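Local coordinates for protein alkylhalidase CmlS (PDB 3I3L) that is a flavin-dependent halogenase of chloramphenicol biosynthesis that carries FAD bound covalently through an aspartate and probably works as an oxidoreductase, at residues L470-T479 against L558-A569; L330-A341 against V355-A366. All blocks are in the same frame, centred on the assembly; numbering follows the deposited sequence.

Interaction 1: residues L470-T479 against L558-A569; sequences LNSITRFKWT and LMEAGLLTGYDA
The indole of Trp478 swings out opposite its own amide nitrogen (chi1 -178°) and comes to lie alongside Leu563, whose CD2 sits over one ring face, 3.9 Å from Trp478 CZ2. Phe476 is flanked on one face by Leu564 CD1; the sulfur of Met559 meets the ring at its edge, SD lying 4.0 Å from Phe476 CE1, a Met-aromatic contact. The methionine chain bends at chi3 (74°), which brings its CE to Ile473 CD1 tip to tip.

These groups hang from strands 473-478 and 564-568, an antiparallel pair (156° between directions) in the three-stranded sheet of the CmlS C-terminal domain, with helices 519-531 and 535-543 packed against the Phe476 face. Lys477 and Thr565 exchange two nearly straight backbone bonds, Lys477 N to Thr565 O at 3.0 Å and Thr565 N to Lys477 O at 3.1 Å. Tyr567 O takes Thr474 N (3.1 Å) and, weakly, Arg475 N: two residues of one strand sit opposite one of the other, a classic beta bulge. Ile473 CG2 lies 4.1 Å from Gly566 CA.

On the other face the extended Lys477 chain crosses Tyr567, Lys477 CD lying 3.5 Å from Tyr567 CE2, and its NZ makes a weak bond to the phenol OH. Past the strand, Thr479 OG1 donates to Gly562 O (2.6 Å) in the carbonyl plane; Gly562 has the positive phi of a Schellman motif. A water donates to both Lys477 O and Thr479 OG1, and also sits close to Thr565 OG1.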
# COMPACT_ATOMS: atom_id res chain seq x y z
N LEU A 470 22.34 0.26 -17.97
CA LEU A 470 22.06 -1.01 -18.60
C LEU A 470 22.99 -1.20 -19.81
O LEU A 470 23.53 -2.30 -20.04
CB LEU A 470 20.59 -1.09 -19.04
CG LEU A 470 19.56 -1.28 -17.91
CD1 LEU A 470 18.19 -1.02 -18.37
CD2 LEU A 470 19.63 -2.73 -17.38
N ASN A 471 23.20 -0.13 -20.59
CA ASN A 471 24.01 -0.22 -21.82
C ASN A 471 25.46 -0.49 -21.51
O ASN A 471 26.15 -1.12 -22.32
CB ASN A 471 23.85 1.03 -22.73
CG ASN A 471 22.50 1.06 -23.47
OD1 ASN A 471 22.03 2.12 -23.88
ND2 ASN A 471 21.88 -0.10 -23.64
N SER A 472 25.91 -0.07 -20.32
CA SER A 472 27.30 -0.24 -19.94
C SER A 472 27.60 -1.66 -19.47
O SER A 472 28.74 -1.97 -19.14
CB SER A 472 27.70 0.73 -18.82
OG SER A 472 27.15 0.29 -17.60
N ILE A 473 26.56 -2.49 -19.42
CA ILE A 473 26.70 -3.84 -18.90
C ILE A 473 27.13 -4.79 -20.01
O ILE A 473 26.34 -5.20 -20.86
CB ILE A 473 25.40 -4.35 -18.25
CG1 ILE A 473 25.13 -3.58 -16.94
CG2 ILE A 473 25.46 -5.86 -18.02
CD1 ILE A 473 23.78 -3.90 -16.33
N THR A 474 28.40 -5.15 -19.95
CA THR A 474 29.00 -6.01 -20.94
C THR A 474 29.08 -7.43 -20.45
O THR A 474 29.35 -8.34 -21.23
CB THR A 474 30.41 -5.49 -21.33
OG1 THR A 474 31.21 -5.36 -20.15
CG2 THR A 474 30.30 -4.11 -22.00
N ARG A 475 28.86 -7.64 -19.15
CA ARG A 475 28.82 -9.00 -18.63
C ARG A 475 27.79 -9.22 -17.51
O ARG A 475 27.83 -8.50 -16.51
CB ARG A 475 30.23 -9.39 -18.14
CG ARG A 475 30.29 -10.70 -17.37
CD ARG A 475 31.68 -10.91 -16.84
NE ARG A 475 31.83 -12.19 -16.14
CZ ARG A 475 32.87 -12.46 -15.35
NH1 ARG A 475 32.97 -13.65 -14.74
NH2 ARG A 475 33.82 -11.53 -15.14
N PHE A 476 26.90 -10.20 -17.66
CA PHE A 476 25.96 -10.56 -16.59
C PHE A 476 26.38 -11.87 -15.94
O PHE A 476 26.79 -12.78 -16.64
CB PHE A 476 24.50 -10.76 -17.12
CG PHE A 476 23.70 -9.50 -17.28
CD1 PHE A 476 23.41 -8.70 -16.19
CD2 PHE A 476 23.21 -9.12 -18.54
CE1 PHE A 476 22.64 -7.55 -16.32
CE2 PHE A 476 22.46 -7.96 -18.69
CZ PHE A 476 22.16 -7.18 -17.57
N LYS A 477 26.19 -11.98 -14.63
CA LYS A 477 26.26 -13.27 -13.91
C LYS A 477 24.90 -13.69 -13.31
O LYS A 477 24.09 -12.84 -12.84
CB LYS A 477 27.23 -13.16 -12.75
CG LYS A 477 28.66 -12.80 -13.18
CD LYS A 477 29.58 -12.88 -11.90
CE LYS A 477 31.04 -12.66 -12.22
NZ LYS A 477 31.75 -12.16 -10.99
N TRP A 478 24.64 -14.98 -13.32
CA TRP A 478 23.40 -15.50 -12.73
C TRP A 478 23.74 -16.03 -11.34
O TRP A 478 24.87 -16.48 -11.09
CB TRP A 478 22.86 -16.61 -13.61
CG TRP A 478 21.58 -17.24 -13.21
CD1 TRP A 478 21.42 -18.46 -12.60
CD2 TRP A 478 20.25 -16.73 -13.41
NE1 TRP A 478 20.09 -18.72 -12.42
CE2 TRP A 478 19.35 -17.68 -12.91
CE3 TRP A 478 19.74 -15.57 -13.99
CZ2 TRP A 478 17.96 -17.50 -12.95
CZ3 TRP A 478 18.38 -15.39 -14.04
CH2 TRP A 478 17.49 -16.34 -13.54
N THR A 479 22.77 -15.96 -10.43
CA THR A 479 22.96 -16.41 -9.04
C THR A 479 22.53 -17.87 -8.95
O THR A 479 21.36 -18.20 -9.15
CB THR A 479 22.16 -15.54 -8.02
OG1 THR A 479 22.48 -14.15 -8.19
CG2 THR A 479 22.50 -15.95 -6.57
N LEU A 558 14.94 -8.63 -12.55
CA LEU A 558 15.92 -9.70 -12.22
C LEU A 558 17.11 -9.16 -11.46
O LEU A 558 17.70 -9.86 -10.62
CB LEU A 558 16.36 -10.49 -13.46
CG LEU A 558 15.29 -11.43 -14.00
CD1 LEU A 558 15.51 -11.74 -15.50
CD2 LEU A 558 15.17 -12.72 -13.13
N MET A 559 17.48 -7.93 -11.75
CA MET A 559 18.57 -7.32 -11.03
C MET A 559 18.12 -7.06 -9.59
O MET A 559 18.82 -7.47 -8.66
CB MET A 559 19.11 -6.05 -11.74
CG MET A 559 19.93 -6.38 -13.04
SD MET A 559 20.53 -5.03 -14.05
CE MET A 559 21.81 -4.46 -13.09
N GLU A 560 16.96 -6.41 -9.41
CA GLU A 560 16.40 -6.13 -8.06
C GLU A 560 16.15 -7.42 -7.25
O GLU A 560 16.28 -7.42 -6.04
CB GLU A 560 15.10 -5.32 -8.12
CG GLU A 560 15.29 -3.85 -8.37
CD GLU A 560 14.08 -3.19 -9.08
OE1 GLU A 560 13.11 -3.90 -9.45
OE2 GLU A 560 14.12 -1.95 -9.27
N ALA A 561 15.79 -8.50 -7.94
CA ALA A 561 15.58 -9.80 -7.31
C ALA A 561 16.89 -10.45 -6.89
O ALA A 561 16.85 -11.48 -6.22
CB ALA A 561 14.83 -10.71 -8.22
N GLY A 562 18.03 -9.88 -7.28
CA GLY A 562 19.34 -10.46 -6.99
C GLY A 562 19.67 -11.69 -7.83
O GLY A 562 20.66 -12.36 -7.57
N LEU A 563 18.85 -11.98 -8.84
CA LEU A 563 19.15 -13.03 -9.80
C LEU A 563 20.18 -12.66 -10.89
O LEU A 563 20.90 -13.52 -11.32
CB LEU A 563 17.86 -13.57 -10.44
CG LEU A 563 16.96 -14.40 -9.53
CD1 LEU A 563 15.52 -14.38 -9.96
CD2 LEU A 563 17.48 -15.84 -9.41
N LEU A 564 20.22 -11.39 -11.33
CA LEU A 564 21.29 -10.90 -12.21
C LEU A 564 22.19 -9.87 -11.54
O LEU A 564 21.72 -8.94 -10.84
CB LEU A 564 20.73 -10.25 -13.50
CG LEU A 564 20.09 -11.06 -14.62
CD1 LEU A 564 19.42 -10.16 -15.60
CD2 LEU A 564 21.17 -11.91 -15.27
N THR A 565 23.49 -10.01 -11.79
CA THR A 565 24.46 -9.00 -11.42
C THR A 565 25.17 -8.50 -12.68
O THR A 565 25.65 -9.30 -13.48
CB THR A 565 25.51 -9.60 -10.52
OG1 THR A 565 24.89 -10.48 -9.59
CG2 THR A 565 26.29 -8.49 -9.80
N GLY A 566 25.31 -7.20 -12.81
CA GLY A 566 25.87 -6.62 -13.99
C GLY A 566 27.24 -6.04 -13.78
O GLY A 566 27.53 -5.48 -12.73
N TYR A 567 28.08 -6.16 -14.81
CA TYR A 567 29.42 -5.66 -14.70
C TYR A 567 29.76 -4.79 -15.92
O TYR A 567 29.34 -5.10 -17.04
CB TYR A 567 30.39 -6.83 -14.57
CG TYR A 567 30.24 -7.57 -13.28
CD1 TYR A 567 30.90 -7.15 -12.13
CD2 TYR A 567 29.39 -8.68 -13.19
CE1 TYR A 567 30.76 -7.85 -10.91
CE2 TYR A 567 29.22 -9.38 -11.97
CZ TYR A 567 29.93 -8.97 -10.85
OH TYR A 567 29.77 -9.66 -9.68
N ASP A 568 30.47 -3.70 -15.70
CA ASP A 568 30.79 -2.83 -16.81
C ASP A 568 32.09 -3.23 -17.54
O ASP A 568 32.75 -4.20 -17.18
CB ASP A 568 30.82 -1.37 -16.36
CG ASP A 568 31.96 -1.07 -15.38
OD1 ASP A 568 32.98 -1.83 -15.33
OD2 ASP A 568 31.83 -0.03 -14.67
N ALA A 569 32.48 -2.49 -18.56
CA ALA A 569 33.61 -2.96 -19.37
C ALA A 569 34.88 -3.00 -18.51
O ALA A 569 35.74 -3.80 -18.76
CB ALA A 569 33.80 -2.11 -20.63
O HOH W 1 24.34 -12.89 -10.17

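Interaction 2: residues L330-A341 against V355-A366; sequences LASQSAVSAAAA and VHAWYNRTYREA
Tyr359 reaches across to helix 330-341 and lies against the backbone between Ser334 and Ala338, its CE1 3.6 Å from Ala338 N, with Ser334 O at the ring edge, in its plane. The two segments form an antiparallel helix pair (171° between directions) within the FAD-binding domain, and their axes come no closer than 10.5 Å. Large residues on 355-366 bridge that separation to serines and alanines on 330-341: the Tyr359 ring fits the hollow between Ser334, Ser337 and Ala338, and Trp358 lies by Ser337 and Ala341. Trp358 brings CH2 to 3.8 Å from Ser337 CB, while the ring end of Tyr363 comes up to Ser334, Tyr363 CE1 lying 3.2 Å from Ser334 CB. Ala341 and Val355 have CA atoms 6.2 Å apart.

With CG set opposite the backbone N (chi1 -174°), the Tyr359 ring is carried across until CE1 abuts Ala338 CB at 3.8 Å, and its OH is hydrogen-bonded to Leu312 O beyond the pair. Replacing it with an alanine would probably open a gap beside Ser337 and Ala338 and leave Leu312 O without its phenol partner.

The hydroxyl of Ser337 turns back to its own helix: OG donates to Gln333 O, which also receives Ser337 N from the opposite face of its plane. Ala331 touches FAD. At the far end of the pair, Val355 CG1 meets Ala341 CB at 3.6 Å.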
# COMPACT_ATOMS: atom_id res chain seq x y z
N LEU A 330 -4.35 -1.40 0.57
CA LEU A 330 -3.96 -2.76 1.04
C LEU A 330 -5.18 -3.52 1.54
O LEU A 330 -5.27 -4.73 1.35
CB LEU A 330 -2.92 -2.68 2.11
CG LEU A 330 -1.53 -2.25 1.62
CD1 LEU A 330 -0.59 -2.12 2.80
CD2 LEU A 330 -0.98 -3.30 0.63
N ALA A 331 -6.16 -2.84 2.14
CA ALA A 331 -7.41 -3.53 2.50
C ALA A 331 -8.09 -4.11 1.21
O ALA A 331 -8.57 -5.23 1.21
CB ALA A 331 -8.40 -2.58 3.20
N SER A 332 -8.10 -3.33 0.13
CA SER A 332 -8.80 -3.71 -1.12
C SER A 332 -8.07 -4.80 -1.81
O SER A 332 -8.67 -5.79 -2.26
CB SER A 332 -8.88 -2.49 -2.05
OG SER A 332 -9.73 -1.53 -1.43
N GLN A 333 -6.77 -4.66 -1.91
CA GLN A 333 -5.94 -5.63 -2.61
C GLN A 333 -5.93 -6.95 -1.92
O GLN A 333 -6.01 -7.99 -2.57
CB GLN A 333 -4.54 -5.07 -2.76
CG GLN A 333 -3.39 -6.06 -2.99
CD GLN A 333 -1.98 -5.38 -2.89
OE1 GLN A 333 -1.80 -4.25 -3.44
NE2 GLN A 333 -0.97 -6.06 -2.20
N SER A 334 -5.83 -6.95 -0.59
CA SER A 334 -5.76 -8.21 0.13
C SER A 334 -7.14 -8.85 0.08
O SER A 334 -7.26 -10.06 0.08
CB SER A 334 -5.27 -8.03 1.60
OG SER A 334 -6.20 -7.32 2.45
N ALA A 335 -8.19 -8.02 0.07
CA ALA A 335 -9.57 -8.54 0.04
C ALA A 335 -9.80 -9.28 -1.26
O ALA A 335 -10.29 -10.41 -1.26
CB ALA A 335 -10.61 -7.35 0.19
N VAL A 336 -9.35 -8.68 -2.37
CA VAL A 336 -9.42 -9.33 -3.68
C VAL A 336 -8.60 -10.59 -3.68
O VAL A 336 -9.05 -11.63 -4.23
CB VAL A 336 -8.95 -8.39 -4.81
CG1 VAL A 336 -8.58 -9.19 -6.06
CG2 VAL A 336 -10.06 -7.34 -5.15
N SER A 337 -7.43 -10.55 -3.07
CA SER A 337 -6.56 -11.77 -3.06
C SER A 337 -7.13 -12.87 -2.21
O SER A 337 -6.97 -14.06 -2.51
CB SER A 337 -5.15 -11.43 -2.54
OG SER A 337 -4.54 -10.51 -3.41
N ALA A 338 -7.73 -12.50 -1.09
CA ALA A 338 -8.27 -13.52 -0.18
C ALA A 338 -9.48 -14.20 -0.85
O ALA A 338 -9.64 -15.38 -0.71
CB ALA A 338 -8.73 -12.91 1.17
N ALA A 339 -10.31 -13.40 -1.54
CA ALA A 339 -11.41 -13.92 -2.34
C ALA A 339 -10.90 -14.94 -3.41
O ALA A 339 -11.40 -16.06 -3.50
CB ALA A 339 -12.14 -12.74 -3.02
N ALA A 340 -9.90 -14.56 -4.19
CA ALA A 340 -9.40 -15.42 -5.23
C ALA A 340 -8.80 -16.65 -4.60
O ALA A 340 -8.88 -17.75 -5.17
CB ALA A 340 -8.35 -14.66 -6.07
N ALA A 341 -8.16 -16.48 -3.45
CA ALA A 341 -7.52 -17.60 -2.75
C ALA A 341 -8.56 -18.62 -2.30
O ALA A 341 -8.35 -19.83 -2.45
CB ALA A 341 -6.72 -17.08 -1.50
N VAL A 355 -1.61 -22.26 -1.73
CA VAL A 355 -2.39 -21.02 -1.88
C VAL A 355 -2.21 -20.15 -0.63
O VAL A 355 -2.12 -18.94 -0.73
CB VAL A 355 -3.92 -21.30 -2.15
CG1 VAL A 355 -4.76 -20.08 -1.87
CG2 VAL A 355 -4.17 -21.76 -3.64
N HIS A 356 -2.23 -20.77 0.55
CA HIS A 356 -2.03 -20.01 1.75
C HIS A 356 -0.58 -19.44 1.78
O HIS A 356 -0.39 -18.32 2.20
CB HIS A 356 -2.24 -20.90 2.97
CG HIS A 356 -3.66 -20.95 3.43
ND1 HIS A 356 -4.36 -19.82 3.77
CD2 HIS A 356 -4.48 -21.99 3.69
CE1 HIS A 356 -5.57 -20.15 4.19
NE2 HIS A 356 -5.69 -21.46 4.11
N ALA A 357 0.39 -20.24 1.37
CA ALA A 357 1.76 -19.78 1.33
C ALA A 357 1.88 -18.60 0.37
O ALA A 357 2.61 -17.69 0.65
CB ALA A 357 2.75 -20.94 0.96
N TRP A 358 1.14 -18.61 -0.74
CA TRP A 358 1.14 -17.48 -1.62
C TRP A 358 0.48 -16.23 -0.95
O TRP A 358 0.98 -15.11 -1.07
CB TRP A 358 0.51 -17.81 -2.99
CG TRP A 358 0.21 -16.57 -3.79
CD1 TRP A 358 1.07 -15.92 -4.63
CD2 TRP A 358 -1.03 -15.82 -3.82
NE1 TRP A 358 0.44 -14.84 -5.20
CE2 TRP A 358 -0.82 -14.72 -4.68
CE3 TRP A 358 -2.26 -15.97 -3.20
CZ2 TRP A 358 -1.82 -13.78 -4.94
CZ3 TRP A 358 -3.25 -15.03 -3.44
CH2 TRP A 358 -3.03 -13.97 -4.32
N TYR A 359 -0.66 -16.40 -0.29
CA TYR A 359 -1.32 -15.25 0.35
C TYR A 359 -0.38 -14.64 1.44
O TYR A 359 -0.27 -13.45 1.53
CB TYR A 359 -2.68 -15.68 0.96
CG TYR A 359 -3.49 -14.51 1.51
CD1 TYR A 359 -4.24 -13.67 0.67
CD2 TYR A 359 -3.43 -14.20 2.86
CE1 TYR A 359 -4.95 -12.55 1.20
CE2 TYR A 359 -4.13 -13.14 3.40
CZ TYR A 359 -4.89 -12.32 2.57
OH TYR A 359 -5.58 -11.25 3.13
N ASN A 360 0.29 -15.51 2.24
CA ASN A 360 1.16 -15.03 3.31
C ASN A 360 2.40 -14.31 2.78
O ASN A 360 2.73 -13.20 3.22
CB ASN A 360 1.63 -16.20 4.22
CG ASN A 360 0.58 -16.62 5.20
OD1 ASN A 360 0.59 -16.16 6.34
ND2 ASN A 360 -0.36 -17.51 4.76
N ARG A 361 3.07 -14.92 1.80
CA ARG A 361 4.25 -14.31 1.19
C ARG A 361 3.93 -12.96 0.57
O ARG A 361 4.65 -11.98 0.78
CB ARG A 361 4.81 -15.23 0.13
CG ARG A 361 5.89 -14.59 -0.70
CD ARG A 361 6.38 -15.61 -1.76
NE ARG A 361 7.69 -15.21 -2.27
CZ ARG A 361 7.92 -14.79 -3.50
NH1 ARG A 361 6.91 -14.69 -4.35
NH2 ARG A 361 9.18 -14.47 -3.88
N THR A 362 2.84 -12.90 -0.16
CA THR A 362 2.51 -11.72 -0.90
C THR A 362 2.20 -10.58 0.04
O THR A 362 2.64 -9.45 -0.19
CB THR A 362 1.31 -11.98 -1.91
OG1 THR A 362 1.83 -12.74 -3.02
CG2 THR A 362 0.82 -10.73 -2.51
N TYR A 363 1.42 -10.84 1.09
CA TYR A 363 1.07 -9.74 2.04
C TYR A 363 2.29 -9.30 2.83
O TYR A 363 2.47 -8.11 3.10
CB TYR A 363 -0.03 -10.19 3.04
CG TYR A 363 -1.07 -9.13 3.37
CD1 TYR A 363 -2.36 -9.50 3.78
CD2 TYR A 363 -0.76 -7.79 3.32
CE1 TYR A 363 -3.32 -8.52 4.15
CE2 TYR A 363 -1.66 -6.83 3.69
CZ TYR A 363 -2.93 -7.19 4.11
OH TYR A 363 -3.83 -6.18 4.40
N ARG A 364 3.12 -10.27 3.22
CA ARG A 364 4.28 -10.00 4.04
C ARG A 364 5.24 -9.12 3.29
O ARG A 364 5.75 -8.14 3.84
CB ARG A 364 4.99 -11.31 4.48
CG ARG A 364 6.12 -11.06 5.51
CD ARG A 364 6.69 -12.35 6.13
NE ARG A 364 5.63 -13.14 6.81
CZ ARG A 364 5.11 -14.28 6.32
NH1 ARG A 364 5.56 -14.75 5.14
NH2 ARG A 364 4.17 -14.98 7.02
N GLU A 365 5.46 -9.47 2.02
CA GLU A 365 6.40 -8.75 1.19
C GLU A 365 5.91 -7.32 0.95
O GLU A 365 6.74 -6.41 0.94
CB GLU A 365 6.59 -9.44 -0.15
CG GLU A 365 7.33 -10.79 0.02
CD GLU A 365 7.75 -11.44 -1.30
OE1 GLU A 365 7.23 -11.03 -2.38
OE2 GLU A 365 8.61 -12.36 -1.22
N ALA A 366 4.60 -7.12 0.76
CA ALA A 366 4.05 -5.73 0.62
C ALA A 366 4.32 -4.92 1.89
O ALA A 366 4.78 -3.75 1.82
CB ALA A 366 2.63 -5.76 0.32

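Overall arrangement
Interaction 2 is the more central, its centre about 12 Å from that of the chain, and none of its touching residues is exposed; interaction 1 has its centre about 29 Å from the chain centre and is only partly buried. They share no secondary-structure element and belong to different domains, the FAD-binding and the C-terminal one. The centres of interactions 1 and 2 are about 31 Å apart. The nearest atoms of interactions 1 and 2 are about 8 Å apart, without touching. Backbone pairing organises interaction 1, which buries 861 Å² and separates an apolar face from a more polar one. Interaction 2 buries 500 Å² through side-chain packing of two helices, one of which touches FAD; interaction 1 is remote from the FAD site.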